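Long-range contacts in endolysin B (Mycobacterium phage D29, PDB 3HC7), which hydrolyses the ester link between mycolic acids and the arabinogalactan-peptidoglycan of the mycobacterial cell wall, helping the phage to lyse its host: residues W5-H10 against F76-Y81; I86-V91 against V113-N118; Q37-Y42 against A58-Q63. One frame throughout, in Å; residues are numbered along the deposited sequence.

Contact 1: W5-H10 against F76-Y81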
loop_
_atom_site.group_PDB
_atom_site.type_symbol
_atom_site.label_atom_id
_atom_site.label_comp_id
_atom_site.label_asym_id
_atom_site.label_seq_id
_atom_site.Cartn_x
_atom_site.Cartn_y
_atom_site.Cartn_z
ATOM N N TRP A 5 -13.213 1.737 14.733
ATOM C CA TRP A 5 -12.214 2.671 14.232
ATOM C C TRP A 5 -11.826 2.373 12.796
ATOM O O TRP A 5 -11.749 1.210 12.393
ATOM C CB TRP A 5 -10.965 2.653 15.114
ATOM C CG TRP A 5 -11.138 3.474 16.329
ATOM C CD1 TRP A 5 -11.499 3.041 17.574
ATOM C CD2 TRP A 5 -10.992 4.891 16.421
ATOM N NE1 TRP A 5 -11.573 4.103 18.438
ATOM C CE2 TRP A 5 -11.270 5.253 17.754
ATOM C CE3 TRP A 5 -10.646 5.893 15.505
ATOM C CZ2 TRP A 5 -11.213 6.574 18.194
ATOM C CZ3 TRP A 5 -10.587 7.199 15.942
ATOM C CH2 TRP A 5 -10.872 7.531 17.275
ATOM N N LEU A 6 -11.581 3.437 12.033
ATOM C CA LEU A 6 -11.070 3.322 10.678
ATOM C C LEU A 6 -9.731 4.053 10.564
ATOM O O LEU A 6 -9.641 5.260 10.811
ATOM C CB LEU A 6 -12.076 3.888 9.669
ATOM C CG LEU A 6 -11.609 3.951 8.212
ATOM C CD1 LEU A 6 -11.265 2.566 7.704
ATOM C CD2 LEU A 6 -12.663 4.611 7.320
ATOM N N PHE A 7 -8.690 3.307 10.206
ATOM C CA PHE A 7 -7.357 3.871 10.029
ATOM C C PHE A 7 -7.045 3.949 8.544
ATOM O O PHE A 7 -7.256 2.985 7.809
ATOM C CB PHE A 7 -6.309 3.012 10.744
ATOM C CG PHE A 7 -6.540 2.888 12.224
ATOM C CD1 PHE A 7 -6.061 3.854 13.099
ATOM C CD2 PHE A 7 -7.247 1.812 12.737
ATOM C CE1 PHE A 7 -6.276 3.743 14.462
ATOM C CE2 PHE A 7 -7.470 1.694 14.102
ATOM C CZ PHE A 7 -6.983 2.659 14.963
ATOM N N THR A 8 -6.548 5.100 8.103
ATOM C CA THR A 8 -6.328 5.325 6.687
ATOM C C THR A 8 -4.938 5.875 6.417
ATOM O O THR A 8 -4.424 6.723 7.154
ATOM C CB THR A 8 -7.369 6.298 6.089
ATOM O OG1 THR A 8 -7.318 7.541 6.796
ATOM C CG2 THR A 8 -8.770 5.713 6.185
ATOM N N VAL A 9 -4.336 5.373 5.349
ATOM C CA VAL A 9 -3.009 5.807 4.946
ATOM C C VAL A 9 -3.038 6.190 3.476
ATOM O O VAL A 9 -3.288 5.352 2.606
ATOM C CB VAL A 9 -1.956 4.720 5.186
ATOM C CG1 VAL A 9 -0.552 5.280 4.963
ATOM C CG2 VAL A 9 -2.087 4.174 6.599
ATOM N N HIS A 10 -2.797 7.468 3.215
ATOM C CA HIS A 10 -2.782 7.998 1.855
ATOM C C HIS A 10 -1.733 7.372 0.941
ATOM O O HIS A 10 -0.771 6.747 1.401
ATOM C CB HIS A 10 -2.580 9.517 1.886
ATOM C CG HIS A 10 -3.844 10.291 2.078
ATOM N ND1 HIS A 10 -4.812 10.385 1.102
ATOM C CD2 HIS A 10 -4.295 11.018 3.127
ATOM C CE1 HIS A 10 -5.803 11.143 1.538
ATOM N NE2 HIS A 10 -5.517 11.537 2.766
ATOM N N PHE A 76 -12.041 -2.744 14.501
ATOM C CA PHE A 76 -11.427 -1.769 13.592
ATOM C C PHE A 76 -11.287 -2.256 12.162
ATOM O O PHE A 76 -11.479 -3.439 11.867
ATOM C CB PHE A 76 -10.080 -1.261 14.131
ATOM C CG PHE A 76 -8.952 -2.259 14.020
ATOM C CD1 PHE A 76 -8.966 -3.431 14.764
ATOM C CD2 PHE A 76 -7.865 -2.009 13.190
ATOM C CE1 PHE A 76 -7.931 -4.352 14.676
ATOM C CE2 PHE A 76 -6.812 -2.918 13.096
ATOM C CZ PHE A 76 -6.848 -4.094 13.838
ATOM N N ALA A 77 -10.949 -1.314 11.286
ATOM C CA ALA A 77 -10.722 -1.580 9.878
ATOM C C ALA A 77 -9.555 -0.713 9.417
ATOM O O ALA A 77 -9.224 0.288 10.055
ATOM C CB ALA A 77 -11.982 -1.261 9.073
ATOM N N MET A 78 -8.924 -1.097 8.317
ATOM C CA MET A 78 -7.819 -0.318 7.776
ATOM C C MET A 78 -7.984 -0.127 6.276
ATOM O O MET A 78 -8.545 -0.982 5.588
ATOM C CB MET A 78 -6.478 -1.002 8.065
ATOM C CG MET A 78 -6.120 -1.123 9.544
ATOM S SD MET A 78 -4.493 -1.871 9.790
ATOM C CE MET A 78 -4.751 -3.472 9.032
ATOM N N ALA A 79 -7.491 1.000 5.775
ATOM C CA ALA A 79 -7.592 1.314 4.357
ATOM C C ALA A 79 -6.370 2.090 3.900
ATOM O O ALA A 79 -6.047 3.145 4.446
ATOM C CB ALA A 79 -8.861 2.114 4.075
ATOM N N GLY A 80 -5.700 1.564 2.885
ATOM C CA GLY A 80 -4.514 2.203 2.352
ATOM C C GLY A 80 -4.456 2.125 0.842
ATOM O O GLY A 80 -4.885 1.139 0.240
ATOM N N TYR A 81 -3.900 3.168 0.238
ATOM C CA TYR A 81 -3.790 3.287 -1.211
ATOM C C TYR A 81 -2.327 3.438 -1.609
ATOM O O TYR A 81 -1.605 4.251 -1.030
ATOM C CB TYR A 81 -4.612 4.494 -1.673
ATOM C CG TYR A 81 -4.394 4.948 -3.101
ATOM C CD1 TYR A 81 -4.349 4.037 -4.151
ATOM C CD2 TYR A 81 -4.278 6.298 -3.398
ATOM C CE1 TYR A 81 -4.164 4.459 -5.455
ATOM C CE2 TYR A 81 -4.093 6.733 -4.699
ATOM C CZ TYR A 81 -4.037 5.813 -5.720
ATOM O OH TYR A 81 -3.854 6.253 -7.009
#
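The side chains of Phe7 and Phe76 cross at about a right angle on one face of the parallel sheet of an alpha/beta-hydrolase fold, where strand 5-9 runs beside strand 76-81 in its middle. The two strands diverge by only 16°, and five backbone hydrogen bonds join them in the alternating parallel pattern, from Ala77 N to Trp5 O at one end to Tyr81 N to Val9 O at the other. Phe76 CG sits between its own backbone N and carbonyl carbon (chi1 74°), and the CD2 side of its ring comes to 3.8 Å from Phe7 CE2. Phe7 CG lies anti to its carbonyl carbon (chi1 -60°), with the ring edge at CD2 reaching Ala77 O at 3.7 Å. Further along this face Phe7 CB packs on Met78 CG, while the rest of the methionine turns away from strand 5-9. Leu60 and Ile64 of helix 50-70 touch the Phe7 side chain.

On the other face Leu6 and Thr8 meet two alanines. Leu6 CD1 spans Ala77 CB (4.1 Å) and Ala79 CB (4.4 Å), and Thr8 CG2 touches the Ala79 methyl; Thr8 OG1 is taken up by the indole N-H of Trp36. Beyond the last strand bond, Tyr81 points its hydroxyl to the carbonyl of the active-site residue His240. Ala79 O is gripped twice by strand 5-9: Val9 N bonds to it at 3.0 Å in the carbonyl plane, and Thr8 CA makes a CA-H...O contact at 3.1 Å.

Contact 2: I86-V91 against V113-N118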
loop_
_atom_site.group_PDB
_atom_site.type_symbol
_atom_site.label_atom_id
_atom_site.label_comp_id
_atom_site.label_asym_id
_atom_site.label_seq_id
_atom_site.Cartn_x
_atom_site.Cartn_y
_atom_site.Cartn_z
ATOM N N ILE A 86 1.112 -0.400 1.030
ATOM C CA ILE A 86 2.298 -1.034 1.608
ATOM C C ILE A 86 2.307 -0.864 3.133
ATOM O O ILE A 86 2.569 -1.824 3.866
ATOM C CB ILE A 86 3.618 -0.464 1.042
ATOM C CG1 ILE A 86 3.653 -0.538 -0.485
ATOM C CG2 ILE A 86 4.825 -1.220 1.617
ATOM C CD1 ILE A 86 4.887 0.170 -1.091
ATOM N N VAL A 87 2.028 0.352 3.606
ATOM C CA VAL A 87 2.001 0.608 5.045
ATOM C C VAL A 87 1.009 -0.324 5.741
ATOM O O VAL A 87 1.365 -1.008 6.700
ATOM C CB VAL A 87 1.658 2.083 5.382
ATOM C CG1 VAL A 87 1.394 2.247 6.900
ATOM C CG2 VAL A 87 2.772 3.017 4.915
ATOM N N VAL A 88 -0.230 -0.352 5.259
ATOM C CA VAL A 88 -1.258 -1.205 5.867
ATOM C C VAL A 88 -0.874 -2.682 5.748
ATOM O O VAL A 88 -1.083 -3.466 6.677
ATOM C CB VAL A 88 -2.652 -0.983 5.235
ATOM C CG1 VAL A 88 -3.663 -2.005 5.769
ATOM C CG2 VAL A 88 -3.152 0.438 5.503
ATOM N N GLY A 89 -0.319 -3.054 4.598
ATOM C CA GLY A 89 0.091 -4.427 4.349
ATOM C C GLY A 89 1.216 -4.881 5.272
ATOM O O GLY A 89 1.213 -6.012 5.751
ATOM N N GLN A 90 2.172 -3.996 5.538
ATOM C CA GLN A 90 3.272 -4.330 6.430
ATOM C C GLN A 90 2.776 -4.531 7.842
ATOM O O GLN A 90 3.196 -5.466 8.528
ATOM C CB GLN A 90 4.338 -3.242 6.407
ATOM C CG GLN A 90 5.195 -3.287 5.167
ATOM C CD GLN A 90 6.165 -4.443 5.184
ATOM O OE1 GLN A 90 6.909 -4.621 6.143
ATOM N NE2 GLN A 90 6.177 -5.227 4.111
ATOM N N VAL A 91 1.883 -3.643 8.277
ATOM C CA VAL A 91 1.331 -3.720 9.618
ATOM C C VAL A 91 0.557 -5.018 9.777
ATOM O O VAL A 91 0.743 -5.730 10.752
ATOM C CB VAL A 91 0.455 -2.490 9.959
ATOM C CG1 VAL A 91 -0.398 -2.759 11.184
ATOM C CG2 VAL A 91 1.332 -1.279 10.193
ATOM N N VAL A 113 -10.193 -4.953 5.877
ATOM C CA VAL A 113 -9.037 -4.241 5.360
ATOM C C VAL A 113 -9.270 -3.910 3.908
ATOM O O VAL A 113 -9.774 -4.745 3.155
ATOM C CB VAL A 113 -7.756 -5.081 5.455
ATOM C CG1 VAL A 113 -6.555 -4.233 5.090
ATOM C CG2 VAL A 113 -7.600 -5.624 6.844
ATOM N N ILE A 114 -8.900 -2.695 3.519
ATOM C CA ILE A 114 -9.018 -2.255 2.135
ATOM C C ILE A 114 -7.675 -1.818 1.575
ATOM O O ILE A 114 -6.991 -0.981 2.169
ATOM C CB ILE A 114 -9.981 -1.064 1.998
ATOM C CG1 ILE A 114 -11.412 -1.490 2.310
ATOM C CG2 ILE A 114 -9.893 -0.474 0.596
ATOM C CD1 ILE A 114 -12.350 -0.335 2.515
ATOM N N PHE A 115 -7.313 -2.388 0.429
ATOM C CA PHE A 115 -6.162 -1.936 -0.337
ATOM C C PHE A 115 -6.603 -1.454 -1.716
ATOM O O PHE A 115 -7.427 -2.099 -2.367
ATOM C CB PHE A 115 -5.172 -3.080 -0.541
ATOM C CG PHE A 115 -4.692 -3.715 0.732
ATOM C CD1 PHE A 115 -3.713 -3.103 1.504
ATOM C CD2 PHE A 115 -5.202 -4.937 1.146
ATOM C CE1 PHE A 115 -3.253 -3.697 2.671
ATOM C CE2 PHE A 115 -4.745 -5.535 2.309
ATOM C CZ PHE A 115 -3.774 -4.913 3.077
ATOM N N TRP A 116 -6.063 -0.321 -2.153
ATOM C CA TRP A 116 -6.151 0.073 -3.557
ATOM C C TRP A 116 -4.721 0.143 -4.062
ATOM O O TRP A 116 -3.849 0.641 -3.349
ATOM C CB TRP A 116 -6.770 1.461 -3.728
ATOM C CG TRP A 116 -8.163 1.682 -3.187
ATOM C CD1 TRP A 116 -9.350 1.459 -3.838
ATOM C CD2 TRP A 116 -8.505 2.247 -1.915
ATOM N NE1 TRP A 116 -10.406 1.824 -3.031
ATOM C CE2 TRP A 116 -9.914 2.312 -1.849
ATOM C CE3 TRP A 116 -7.757 2.700 -0.825
ATOM C CZ2 TRP A 116 -10.587 2.809 -0.731
ATOM C CZ3 TRP A 116 -8.426 3.191 0.285
ATOM C CH2 TRP A 116 -9.827 3.240 0.322
ATOM N N GLY A 117 -4.483 -0.339 -5.282
ATOM C CA GLY A 117 -3.169 -0.282 -5.913
ATOM C C GLY A 117 -2.025 -0.782 -5.041
ATOM O O GLY A 117 -1.075 -0.045 -4.775
ATOM N N ASN A 118 -2.107 -2.050 -4.641
ATOM C CA ASN A 118 -1.268 -2.635 -3.589
ATOM C C ASN A 118 0.017 -3.354 -4.057
ATOM O O ASN A 118 -0.041 -4.445 -4.631
ATOM C CB ASN A 118 -2.140 -3.604 -2.767
ATOM C CG ASN A 118 -1.430 -4.150 -1.549
ATOM O OD1 ASN A 118 -0.358 -3.678 -1.182
ATOM N ND2 ASN A 118 -2.026 -5.154 -0.914
#
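Val88 faces Phe115 and Val113 where helix 86-91 crosses strand 113-116 at 141° between their N-to-C directions, the two axes 9.0 Å apart at their closest. One methyl of Val88 makes both of the apolar contacts. Its CG1, placed anti to the backbone N (chi1 173°), lies 3.6 Å from Phe115 CE1 and 3.7 Å from Val113 CG1, so that it touches both side chains from the strand. The two valines run antiparallel alongside one another, whereas Val88 and the phenylalanine cross obliquely. Phe115 CG is anti to its carbonyl carbon (chi1 -57°), and the far end of the ring reaches the helix backbone: Gly89 N approaches CE1 at 3.6 Å, near the ring plane and at its edge. The ring comes close to the main chain at Gly89, with CZ 4.1 Å from Gly89 CA.

One face of the same ring is covered by Asn118, whose ND2 stands 3.4 Å above the ring plane, off centre and nearer the ring's rim. That amide is held at both ends, ND2 by Asp160 OD2 and OD1 by the backbone N of Met120. Leu148, from a loop, also packs on Phe115, and Met78 of strand 76-81 packs on Val88. All six touching residues are buried. This helix-on-sheet packing belongs to the beta-alpha-beta unit formed by strand 76-81, helix 83-96 and strand 110-116. Between that first strand and the helix lies the active-site Ser82, in the Gly-x-Ser-x-Gly sequence of the nucleophile elbow of alpha/beta hydrolases.

Contact 3: Q37-Y42 against A58-Q63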
loop_
_atom_site.group_PDB
_atom_site.type_symbol
_atom_site.label_atom_id
_atom_site.label_comp_id
_atom_site.label_asym_id
_atom_site.label_seq_id
_atom_site.Cartn_x
_atom_site.Cartn_y
_atom_site.Cartn_z
ATOM N N GLN A 37 -9.389 7.823 12.124
ATOM C CA GLN A 37 -8.043 8.246 12.496
ATOM C C GLN A 37 -7.087 8.210 11.306
ATOM O O GLN A 37 -6.460 7.185 11.035
ATOM C CB GLN A 37 -7.485 7.361 13.608
ATOM C CG GLN A 37 -6.081 7.751 14.036
ATOM C CD GLN A 37 -6.019 9.195 14.497
ATOM O OE1 GLN A 37 -6.647 9.565 15.489
ATOM N NE2 GLN A 37 -5.269 10.020 13.773
ATOM N N PRO A 38 -6.968 9.335 10.590
ATOM C CA PRO A 38 -6.026 9.432 9.473
ATOM C C PRO A 38 -4.605 9.294 9.993
ATOM O O PRO A 38 -4.310 9.796 11.077
ATOM C CB PRO A 38 -6.248 10.854 8.946
ATOM C CG PRO A 38 -7.550 11.279 9.485
ATOM C CD PRO A 38 -7.710 10.585 10.796
ATOM N N ILE A 39 -3.741 8.621 9.241
ATOM C CA ILE A 39 -2.365 8.417 9.681
ATOM C C ILE A 39 -1.423 9.520 9.184
ATOM O O ILE A 39 -1.199 9.665 7.982
ATOM C CB ILE A 39 -1.833 7.030 9.232
ATOM C CG1 ILE A 39 -2.701 5.906 9.816
ATOM C CG2 ILE A 39 -0.375 6.857 9.629
ATOM C CD1 ILE A 39 -2.833 5.945 11.308
ATOM N N GLY A 40 -0.869 10.291 10.116
ATOM C CA GLY A 40 0.085 11.339 9.783
ATOM C C GLY A 40 1.517 10.956 10.122
ATOM O O GLY A 40 1.839 9.770 10.246
ATOM N N ASN A 41 2.381 11.957 10.286
ATOM C CA ASN A 41 3.807 11.706 10.489
ATOM C C ASN A 41 4.340 10.802 9.393
ATOM O O ASN A 41 5.155 9.916 9.643
ATOM C CB ASN A 41 4.051 11.041 11.842
ATOM C CG ASN A 41 3.677 11.934 12.999
ATOM O OD1 ASN A 41 3.147 11.469 14.008
ATOM N ND2 ASN A 41 3.949 13.229 12.861
ATOM N N TYR A 42 3.870 11.038 8.176
ATOM C CA TYR A 42 4.068 10.111 7.078
ATOM C C TYR A 42 4.241 10.933 5.808
ATOM O O TYR A 42 3.286 11.523 5.314
ATOM C CB TYR A 42 2.849 9.189 7.003
ATOM C CG TYR A 42 2.638 8.491 5.687
ATOM C CD1 TYR A 42 3.600 7.639 5.166
ATOM C CD2 TYR A 42 1.459 8.665 4.974
ATOM C CE1 TYR A 42 3.404 6.991 3.959
ATOM C CE2 TYR A 42 1.251 8.020 3.771
ATOM C CZ TYR A 42 2.227 7.184 3.267
ATOM O OH TYR A 42 2.029 6.532 2.068
ATOM N N ALA A 58 5.169 2.957 11.479
ATOM C CA ALA A 58 5.322 3.273 12.894
ATOM C C ALA A 58 4.101 4.032 13.407
ATOM O O ALA A 58 3.597 3.747 14.491
ATOM C CB ALA A 58 6.589 4.063 13.134
ATOM N N GLU A 59 3.613 4.988 12.626
ATOM C CA GLU A 59 2.462 5.769 13.066
ATOM C C GLU A 59 1.172 4.949 13.098
ATOM O O GLU A 59 0.338 5.129 13.987
ATOM C CB GLU A 59 2.270 7.013 12.209
ATOM C CG GLU A 59 1.079 7.869 12.650
ATOM C CD GLU A 59 1.318 8.596 13.967
ATOM O OE1 GLU A 59 2.486 8.700 14.399
ATOM O OE2 GLU A 59 0.334 9.074 14.571
ATOM N N LEU A 60 1.004 4.050 12.136
ATOM C CA LEU A 60 -0.202 3.233 12.094
ATOM C C LEU A 60 -0.254 2.268 13.283
ATOM O O LEU A 60 -1.315 2.023 13.861
ATOM C CB LEU A 60 -0.298 2.465 10.773
ATOM C CG LEU A 60 -1.501 1.519 10.719
ATOM C CD1 LEU A 60 -2.786 2.279 11.010
ATOM C CD2 LEU A 60 -1.578 0.799 9.388
ATOM N N ILE A 61 0.900 1.728 13.651
ATOM C CA ILE A 61 0.973 0.815 14.782
ATOM C C ILE A 61 0.635 1.574 16.064
ATOM O O ILE A 61 -0.196 1.134 16.860
ATOM C CB ILE A 61 2.370 0.196 14.904
ATOM C CG1 ILE A 61 2.606 -0.813 13.776
ATOM C CG2 ILE A 61 2.532 -0.482 16.262
ATOM C CD1 ILE A 61 4.072 -1.188 13.597
ATOM N N LEU A 62 1.284 2.723 16.239
ATOM C CA LEU A 62 1.070 3.587 17.394
ATOM C C LEU A 62 -0.414 3.908 17.584
ATOM O O LEU A 62 -0.966 3.709 18.665
ATOM C CB LEU A 62 1.879 4.881 17.229
ATOM C CG LEU A 62 2.096 5.815 18.427
ATOM C CD1 LEU A 62 2.863 7.064 18.020
ATOM C CD2 LEU A 62 0.786 6.210 19.068
ATOM N N GLN A 63 -1.048 4.404 16.528
ATOM C CA GLN A 63 -2.437 4.831 16.585
ATOM C C GLN A 63 -3.387 3.681 16.891
ATOM O O GLN A 63 -4.330 3.839 17.662
ATOM C CB GLN A 63 -2.838 5.506 15.272
ATOM C CG GLN A 63 -2.233 6.886 15.083
ATOM C CD GLN A 63 -2.792 7.890 16.080
ATOM O OE1 GLN A 63 -2.173 8.919 16.361
ATOM N NE2 GLN A 63 -3.969 7.590 16.619
#
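Glu59 lies alongside Ile39 and Gly40, its CB 3.7 Å from Ile39 CG2 and 3.4 Å from Gly40 O. CG stands anti to the backbone N and presses closer to both, 3.5 Å from Ile39 CG2 and 3.2 Å from Gly40 O. The chain then bends (chi2 71°), leaving CD 3.9 Å from Gly40 O. At the tip the carboxylate comes beside the side chain of Asn41, with OE1 3.8 Å from Asn41 CB and the two planes turned 77° apart. Glu59 and Ile39 point opposite ways as they pass. The other branch of the isoleucine heads for the next residue of the helix: CD1 meets Leu60 CD1 at 3.7 Å, and the two side chains cross at about a right angle. One turn on from Glu59, the amides of Gln63 and Gln37 stack with their planes 26° apart. Gln37, bent at chi2, makes a hydrogen bond from NE2 to Pro38 O (2.9 Å). Helix 50-70 thus packs against the edge strand 35-38 and the loop that follows it, while Ile39 also touches Val9 of strand 5-9 and Ile61 touches His95 of helix 83-96.

All three contacts reach the same parallel sheet. Contact 1 joins two of its inner strands. Probable hydrogen bonds link strand 76-81 to contact 2, from Ile114 N to Met78 O (2.7 Å) and from Gly80 N to Ile114 O (2.9 Å), and strand 5-9 to contact 3, from Gln37 N to Leu6 O (2.9 Å). Contacts 2 and 3 touch through their helices, Val91 CG2 lying 3.7 Å from Leu60 CD2. Contact 1 leads directly to the nucleophile: the Tyr81 side chain is about 4 Å from those of Ser82 and His240. In contact 2 the side chain of Asn118 is about 8 Å from that of Asp166, the probable acid, while contact 3 lies away from the active site.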